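Local atomic coordinates of nucleotidyl transferase (Methanothermobacter thermautotrophicus, PDB entry 6PLJ), a protein that probably transfers nucleotidyl groups, as MobA-like nucleotidyltransferases do, and is linked with pseudomurein cell wall synthesis in a methanogenic archaeon. Residues 27-32 / 68-73; 133-138 / 227-232; 145-150 / 207-212. All coordinates share one frame; numbering follows the deposited sequence.

Contact 1 (27-32 / 68-73); sequences AVVAAA and KAVLSA. With EDO (1,2-ethanediol), chain F; EDO (1,2-ethanediol), chain C.
Val70 lays its CG2 methyl against CG2 of Val29, a purely apolar meeting of helix 62-72 with strand 25-31. The two methyl carbons, Val29 CG2 and Val70 CG2, stand 4.0 Å apart, an ordinary van der Waals distance, and this valine pair is the dependable part of the contact. The two side chains run past one another in opposite directions. In Val70, CG1 stands anti to the backbone N (chi1 167°), which leaves CG2 beside that nitrogen and directed at Val29, with CG1 turned to the Ala27 side. The approach of CG1 to Ala27 CB is modelled too close for two carbons and is doubtful in detail, although the CB of Ala27 does point toward the helix.

Within 68-73, Lys68 O is gripped by two donors from one residue: Ser72 N at 2.8 Å and Ser72 OG at 2.9 Å, reaching it from opposite faces of the carbonyl plane. At the far end of 27-32, a 1,2-ethanediol molecule, probably from the crystallisation liquor, accepts a bent bond from Ala32 N to its O1 (2.9 Å, 138° at the hydrogen). In relatives, the loop that follows this first strand binds the nucleotide.

Strand 25-31 lies between two parallel neighbours, bonded through Val29 to Ile79 of strand 77-82 and through Val28 to Leu127 and Ala129 of strand 125-130. Val28 and Ala30 face helix 110-120, whereas Val29 faces helix 62-72, which leads into strand 77-82 as part of a beta-alpha-beta crossover.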
# COMPACT_ATOMS: atom_id res chain seq x y z
N ALA A 27 -5.87 8.57 -2.73
CA ALA A 27 -4.98 7.47 -2.38
C ALA A 27 -4.04 7.91 -1.29
O ALA A 27 -3.63 9.06 -1.23
CB ALA A 27 -4.21 6.99 -3.58
N VAL A 28 -3.70 6.96 -0.42
CA VAL A 28 -2.68 7.15 0.59
C VAL A 28 -1.70 6.00 0.39
O VAL A 28 -2.09 4.82 0.53
CB VAL A 28 -3.26 7.16 2.00
CG1 VAL A 28 -2.15 7.11 3.05
CG2 VAL A 28 -4.15 8.39 2.20
N VAL A 29 -0.47 6.33 0.04
CA VAL A 29 0.58 5.34 -0.13
C VAL A 29 1.49 5.40 1.09
O VAL A 29 2.09 6.45 1.39
CB VAL A 29 1.39 5.58 -1.42
CG1 VAL A 29 2.51 4.56 -1.56
CG2 VAL A 29 0.45 5.55 -2.63
N ALA A 30 1.56 4.29 1.82
CA ALA A 30 2.44 4.20 2.98
C ALA A 30 3.84 3.85 2.50
O ALA A 30 4.07 2.75 2.01
CB ALA A 30 1.91 3.17 3.95
N ALA A 31 4.76 4.79 2.65
CA ALA A 31 6.11 4.66 2.11
C ALA A 31 7.13 5.07 3.17
O ALA A 31 8.17 5.63 2.84
CB ALA A 31 6.25 5.49 0.85
N ALA A 32 6.81 4.79 4.42
CA ALA A 32 7.55 5.35 5.57
C ALA A 32 8.30 4.36 6.43
O ALA A 32 9.03 4.78 7.32
CB ALA A 32 6.60 6.14 6.45
N LYS A 68 2.88 5.27 -9.53
CA LYS A 68 2.37 5.31 -10.88
C LYS A 68 1.12 4.45 -11.03
O LYS A 68 0.15 4.87 -11.67
CB LYS A 68 3.43 4.84 -11.87
CG LYS A 68 3.00 4.83 -13.32
CD LYS A 68 2.61 6.22 -13.79
CE LYS A 68 2.12 6.20 -15.22
NZ LYS A 68 1.96 7.58 -15.70
N ALA A 69 1.12 3.26 -10.45
CA ALA A 69 -0.06 2.39 -10.50
C ALA A 69 -1.28 3.01 -9.84
O ALA A 69 -2.40 2.95 -10.36
CB ALA A 69 0.25 1.03 -9.91
N VAL A 70 -1.06 3.63 -8.68
CA VAL A 70 -2.12 4.30 -7.94
C VAL A 70 -2.70 5.47 -8.75
O VAL A 70 -3.92 5.62 -8.87
CB VAL A 70 -1.56 4.76 -6.58
CG1 VAL A 70 -2.48 5.72 -5.88
CG2 VAL A 70 -1.28 3.54 -5.69
N LEU A 71 -1.83 6.30 -9.31
CA LEU A 71 -2.31 7.41 -10.14
C LEU A 71 -3.03 6.91 -11.37
O LEU A 71 -4.09 7.46 -11.77
CB LEU A 71 -1.15 8.33 -10.50
CG LEU A 71 -0.57 9.20 -9.37
CD1 LEU A 71 0.67 9.93 -9.84
CD2 LEU A 71 -1.59 10.18 -8.82
N SER A 72 -2.52 5.82 -11.95
CA SER A 72 -3.19 5.25 -13.13
C SER A 72 -4.55 4.61 -12.82
O SER A 72 -5.31 4.33 -13.74
CB SER A 72 -2.27 4.23 -13.80
OG SER A 72 -1.11 4.87 -14.27
N ALA A 73 -4.87 4.39 -11.54
CA ALA A 73 -6.14 3.85 -11.14
C ALA A 73 -7.25 4.90 -11.10
O ALA A 73 -8.38 4.56 -10.76
CB ALA A 73 -6.03 3.17 -9.77
C1 EDO F . 4.63 2.49 5.78
O1 EDO F . 4.73 3.73 6.14
C2 EDO F . 5.43 2.12 4.70
O2 EDO F . 4.91 0.90 4.29
C1 EDO C . -10.92 5.20 -8.91
O1 EDO C . -10.86 5.64 -10.27
C2 EDO C . -12.19 4.39 -8.69
O2 EDO C . -13.30 5.07 -9.27

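Contact 2 (133-138 / 227-232); sequences QPAVSP and LRIRDH. With EDO (1,2-ethanediol), chain E.
A type I beta turn from Gln133 to Val136, in the loop that joins strand 125-130 to helix 138-147, is met by the C-terminal helix 223-236, where Pro134 and Ala135 touch Ile229 and His232. Ile229 is the hub. With CG1 anti to the carbonyl carbon (chi1 -70°), CG2 falls anti to the backbone N, and both branches reach the turn: CD1 lies 3.9 Å from Pro134 CD, while CG2 sits 4.0 Å from Pro134 CG and also reaches Ala135 CB. The isoleucine chain and the proline ring cross at about a right angle.

Beside this apolar patch, Ala135 CB comes within 4.3 Å of His232 CD2, approaching the imidazole obliquely. A single water then ties the same two residues by polar bonds: it donates to Ala135 O at 2.7 Å and pairs with His232 NE2 at 2.8 Å, bridging turn and helix beside the methyl contact.

On another side of the helix, Asp231 OD2 accepts from both hydroxyls of a 1,2-ethanediol, probably from the crystallisation liquor, O1 at 2.7 Å and O2 at 2.8 Å. Replacing Asp231 by an alanine removes the carboxylate, and the two diol hydroxyls would probably lose their shared acceptor.

Gln133 NE2 is held by Met172 O and Glu216 O, and Ser137 caps the start of helix 138-147. Pro134 also packs on Val62, Ala65 and Thr66 of helix 62-72, and Leu57 of strand 56-57 touches both Pro134 and Ile229, which places the turn between two helices and a short hairpin.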
# COMPACT_ATOMS: atom_id res chain seq x y z
N GLN A 133 4.65 -2.66 -2.43
CA GLN A 133 3.84 -3.63 -3.14
C GLN A 133 3.59 -3.10 -4.56
O GLN A 133 2.45 -2.74 -4.92
CB GLN A 133 2.57 -3.84 -2.35
CG GLN A 133 1.71 -5.02 -2.77
CD GLN A 133 0.47 -5.17 -1.90
OE1 GLN A 133 0.32 -4.50 -0.88
NE2 GLN A 133 -0.42 -6.07 -2.29
N PRO A 134 4.64 -3.08 -5.39
CA PRO A 134 4.60 -2.33 -6.64
C PRO A 134 3.99 -3.06 -7.83
O PRO A 134 3.90 -2.45 -8.89
CB PRO A 134 6.08 -2.05 -6.92
CG PRO A 134 6.75 -3.26 -6.38
CD PRO A 134 6.02 -3.54 -5.10
N ALA A 135 3.61 -4.32 -7.68
CA ALA A 135 3.08 -5.09 -8.81
C ALA A 135 1.56 -5.08 -8.88
O ALA A 135 1.00 -5.79 -9.72
CB ALA A 135 3.60 -6.53 -8.77
N VAL A 136 0.88 -4.27 -8.07
CA VAL A 136 -0.57 -4.20 -8.18
C VAL A 136 -0.90 -3.40 -9.43
O VAL A 136 -0.38 -2.31 -9.63
CB VAL A 136 -1.28 -3.55 -6.97
CG1 VAL A 136 -2.76 -3.83 -7.06
CG2 VAL A 136 -0.77 -4.09 -5.64
N SER A 137 -1.77 -3.93 -10.29
CA SER A 137 -2.11 -3.21 -11.51
C SER A 137 -3.07 -2.07 -11.22
O SER A 137 -3.87 -2.13 -10.28
CB SER A 137 -2.74 -4.14 -12.54
OG SER A 137 -4.00 -4.61 -12.11
N PRO A 138 -3.03 -1.03 -12.05
CA PRO A 138 -4.04 0.03 -11.98
C PRO A 138 -5.47 -0.51 -12.02
O PRO A 138 -6.33 -0.03 -11.27
CB PRO A 138 -3.74 0.88 -13.21
CG PRO A 138 -2.29 0.67 -13.46
CD PRO A 138 -2.01 -0.75 -13.07
N LEU A 227 12.94 -9.86 -6.29
CA LEU A 227 13.39 -10.53 -7.50
C LEU A 227 12.22 -11.14 -8.25
O LEU A 227 12.18 -11.11 -9.47
CB LEU A 227 14.44 -11.59 -7.19
CG LEU A 227 15.74 -11.06 -6.58
CD1 LEU A 227 16.63 -12.22 -6.20
CD2 LEU A 227 16.44 -10.11 -7.52
N ARG A 228 11.27 -11.68 -7.50
CA ARG A 228 10.03 -12.22 -8.07
C ARG A 228 9.24 -11.15 -8.83
O ARG A 228 8.78 -11.36 -9.94
CB ARG A 228 9.20 -12.85 -6.98
CG ARG A 228 7.90 -13.47 -7.46
CD ARG A 228 7.08 -14.01 -6.32
NE ARG A 228 5.79 -14.46 -6.82
CZ ARG A 228 4.79 -14.91 -6.08
NH1 ARG A 228 4.89 -14.97 -4.75
NH2 ARG A 228 3.66 -15.28 -6.67
N ILE A 229 9.09 -9.98 -8.22
CA ILE A 229 8.41 -8.87 -8.86
C ILE A 229 9.19 -8.40 -10.08
O ILE A 229 8.61 -8.16 -11.14
CB ILE A 229 8.19 -7.71 -7.87
CG1 ILE A 229 7.15 -8.13 -6.83
CG2 ILE A 229 7.78 -6.44 -8.61
CD1 ILE A 229 7.15 -7.28 -5.58
N ARG A 230 10.50 -8.26 -9.93
CA ARG A 230 11.33 -7.79 -11.06
C ARG A 230 11.18 -8.76 -12.25
O ARG A 230 11.09 -8.31 -13.33
CB ARG A 230 12.79 -7.64 -10.62
CG ARG A 230 13.75 -7.22 -11.73
CD ARG A 230 15.19 -7.13 -11.23
NE ARG A 230 15.83 -8.43 -11.28
CZ ARG A 230 17.05 -8.71 -10.82
NH1 ARG A 230 17.51 -9.95 -10.93
NH2 ARG A 230 17.79 -7.78 -10.24
N ASP A 231 11.18 -10.05 -11.98
CA ASP A 231 11.02 -11.04 -13.05
C ASP A 231 9.69 -10.88 -13.78
O ASP A 231 9.62 -11.02 -15.02
CB ASP A 231 11.16 -12.47 -12.52
CG ASP A 231 12.59 -12.83 -12.14
OD1 ASP A 231 13.54 -12.09 -12.50
OD2 ASP A 231 12.75 -13.85 -11.45
N HIS A 232 8.63 -10.59 -13.03
CA HIS A 232 7.32 -10.32 -13.63
C HIS A 232 7.35 -9.08 -14.53
O HIS A 232 6.82 -9.11 -15.65
CB HIS A 232 6.29 -10.14 -12.53
CG HIS A 232 5.02 -9.49 -12.96
ND1 HIS A 232 4.12 -10.09 -13.80
CD2 HIS A 232 4.48 -8.30 -12.61
CE1 HIS A 232 3.07 -9.29 -13.96
NE2 HIS A 232 3.27 -8.19 -13.25
C1 EDO E . 15.78 -14.72 -9.27
O1 EDO E . 15.23 -14.10 -10.44
C2 EDO E . 14.64 -15.38 -8.50
O2 EDO E . 13.40 -14.78 -8.89
O HOH W 1 1.34 -6.43 -12.33

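Contact 3 (145-150 / 207-212); sequences AEHADG and YGVEAS
His147 and Tyr207 form an offset stack, with ring centroids 4.3 Å apart and planes only 16° from parallel. This is the close-packed part: Tyr207 CE2 lies over the centre of the imidazole face, 3.5 Å from His147 CE1. The tyrosine ring is displaced so that its CD2-CE2 side does the overlapping, while OH extends past the histidine. CG of Tyr207 is anti to the backbone N (chi1 -171°), which carries the ring out beside its own carbonyl carbon and over the histidine of segment 145-150.

Further along the strand, Val209 CG2 meets His147 CD2 obliquely at 3.9 Å. Here the contact turns inward, since Val209 is buried and also packs on Arg143 and Ile144 of helix 138-147. The looser side is the rim, where His147 is exposed and Tyr207 only partly buried. Beyond it the chain turns away through Ala148 and Asp149, the latter bonded through OD1 to Thr152 OG1.

Tyr207 is engaged a second time, edge-to-face with Trp163, and its backbone pairs with Val153 and Ile155. A helix packed on a mixed sheet is the layered alpha/beta arrangement of MobA-like nucleotidyltransferases; the His147-Tyr207 stack is the local detail at its edge.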
# COMPACT_ATOMS: atom_id res chain seq x y z
N ALA A 145 -11.05 0.33 -5.33
CA ALA A 145 -11.62 1.63 -4.97
C ALA A 145 -13.13 1.67 -5.23
O ALA A 145 -13.89 2.24 -4.42
CB ALA A 145 -10.90 2.75 -5.71
N GLU A 146 -13.55 1.05 -6.33
CA GLU A 146 -14.96 1.06 -6.75
C GLU A 146 -15.90 0.31 -5.81
O GLU A 146 -17.08 0.63 -5.75
CB GLU A 146 -15.10 0.44 -8.14
CG GLU A 146 -14.58 1.31 -9.28
CD GLU A 146 -14.48 0.53 -10.59
OE1 GLU A 146 -14.57 -0.72 -10.57
OE2 GLU A 146 -14.31 1.18 -11.65
N HIS A 147 -15.37 -0.69 -5.09
CA HIS A 147 -16.16 -1.51 -4.18
C HIS A 147 -16.26 -0.97 -2.76
O HIS A 147 -17.01 -1.52 -1.94
CB HIS A 147 -15.61 -2.95 -4.13
CG HIS A 147 -16.10 -3.81 -5.25
ND1 HIS A 147 -17.33 -4.43 -5.23
CD2 HIS A 147 -15.51 -4.18 -6.41
CE1 HIS A 147 -17.48 -5.14 -6.34
NE2 HIS A 147 -16.39 -5.00 -7.07
N ALA A 148 -15.51 0.08 -2.44
CA ALA A 148 -15.55 0.69 -1.13
C ALA A 148 -16.74 1.65 -1.08
O ALA A 148 -17.14 2.20 -2.10
CB ALA A 148 -14.26 1.45 -0.86
N ASP A 149 -17.30 1.82 0.10
CA ASP A 149 -18.25 2.90 0.37
C ASP A 149 -18.15 3.27 1.84
O ASP A 149 -17.23 2.81 2.52
CB ASP A 149 -19.67 2.55 -0.10
CG ASP A 149 -20.34 1.45 0.70
OD1 ASP A 149 -19.94 1.13 1.84
OD2 ASP A 149 -21.34 0.91 0.18
N GLY A 150 -19.05 4.11 2.35
CA GLY A 150 -18.98 4.55 3.75
C GLY A 150 -18.81 3.44 4.78
O GLY A 150 -18.02 3.57 5.71
N TYR A 207 -15.21 -6.67 1.57
CA TYR A 207 -15.34 -7.27 0.23
C TYR A 207 -13.98 -7.55 -0.39
O TYR A 207 -13.19 -6.62 -0.62
CB TYR A 207 -16.17 -6.40 -0.71
CG TYR A 207 -16.48 -7.10 -2.01
CD1 TYR A 207 -17.53 -8.02 -2.08
CD2 TYR A 207 -15.72 -6.89 -3.15
CE1 TYR A 207 -17.81 -8.69 -3.26
CE2 TYR A 207 -15.99 -7.56 -4.33
CZ TYR A 207 -17.05 -8.46 -4.37
OH TYR A 207 -17.34 -9.12 -5.54
N GLY A 208 -13.71 -8.82 -0.68
CA GLY A 208 -12.48 -9.22 -1.33
C GLY A 208 -12.56 -9.13 -2.83
O GLY A 208 -13.52 -9.60 -3.46
N VAL A 209 -11.55 -8.51 -3.43
CA VAL A 209 -11.42 -8.37 -4.86
C VAL A 209 -10.28 -9.26 -5.35
O VAL A 209 -9.13 -9.10 -4.93
CB VAL A 209 -11.17 -6.90 -5.23
CG1 VAL A 209 -10.75 -6.77 -6.69
CG2 VAL A 209 -12.42 -6.08 -4.92
N GLU A 210 -10.60 -10.21 -6.23
CA GLU A 210 -9.58 -11.12 -6.72
C GLU A 210 -8.47 -10.37 -7.47
O GLU A 210 -8.75 -9.51 -8.30
CB GLU A 210 -10.19 -12.19 -7.66
CG GLU A 210 -9.13 -13.16 -8.18
CD GLU A 210 -9.66 -14.35 -8.95
OE1 GLU A 210 -10.88 -14.48 -9.11
OE2 GLU A 210 -8.82 -15.13 -9.43
N ALA A 211 -7.23 -10.71 -7.18
CA ALA A 211 -6.09 -10.18 -7.92
C ALA A 211 -6.12 -10.59 -9.38
O ALA A 211 -6.55 -11.70 -9.71
CB ALA A 211 -4.79 -10.65 -7.29
N SER A 212 -5.66 -9.71 -10.25
CA SER A 212 -5.44 -10.06 -11.66
C SER A 212 -4.43 -11.19 -11.79
O SER A 212 -4.60 -12.11 -12.58
CB SER A 212 -4.97 -8.84 -12.45
OG SER A 212 -4.80 -9.14 -13.83

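In the fold
One mixed sheet unites the set: contacts 1 and 3 both reach it, through strands 25-31 and 205-210, with about 16 Å between their centres and no direct touch. The centres of contacts 1 and 2 are about 14 Å apart, and the two touch, Ala69 CB approaching Val136 O at 3.4 Å and Ser72 CB approaching Pro138 CG at 3.6 Å. Helix 138-147 ties contact 2 to contact 3, running from Pro138 in one toward His147 in the other, although their centres are about 20 Å apart. Along the chain, contact 3 is nested inside the loop that contact 2 closes. By family analogy, the nucleotide site probably adjoins the Ala32 end of contact 1.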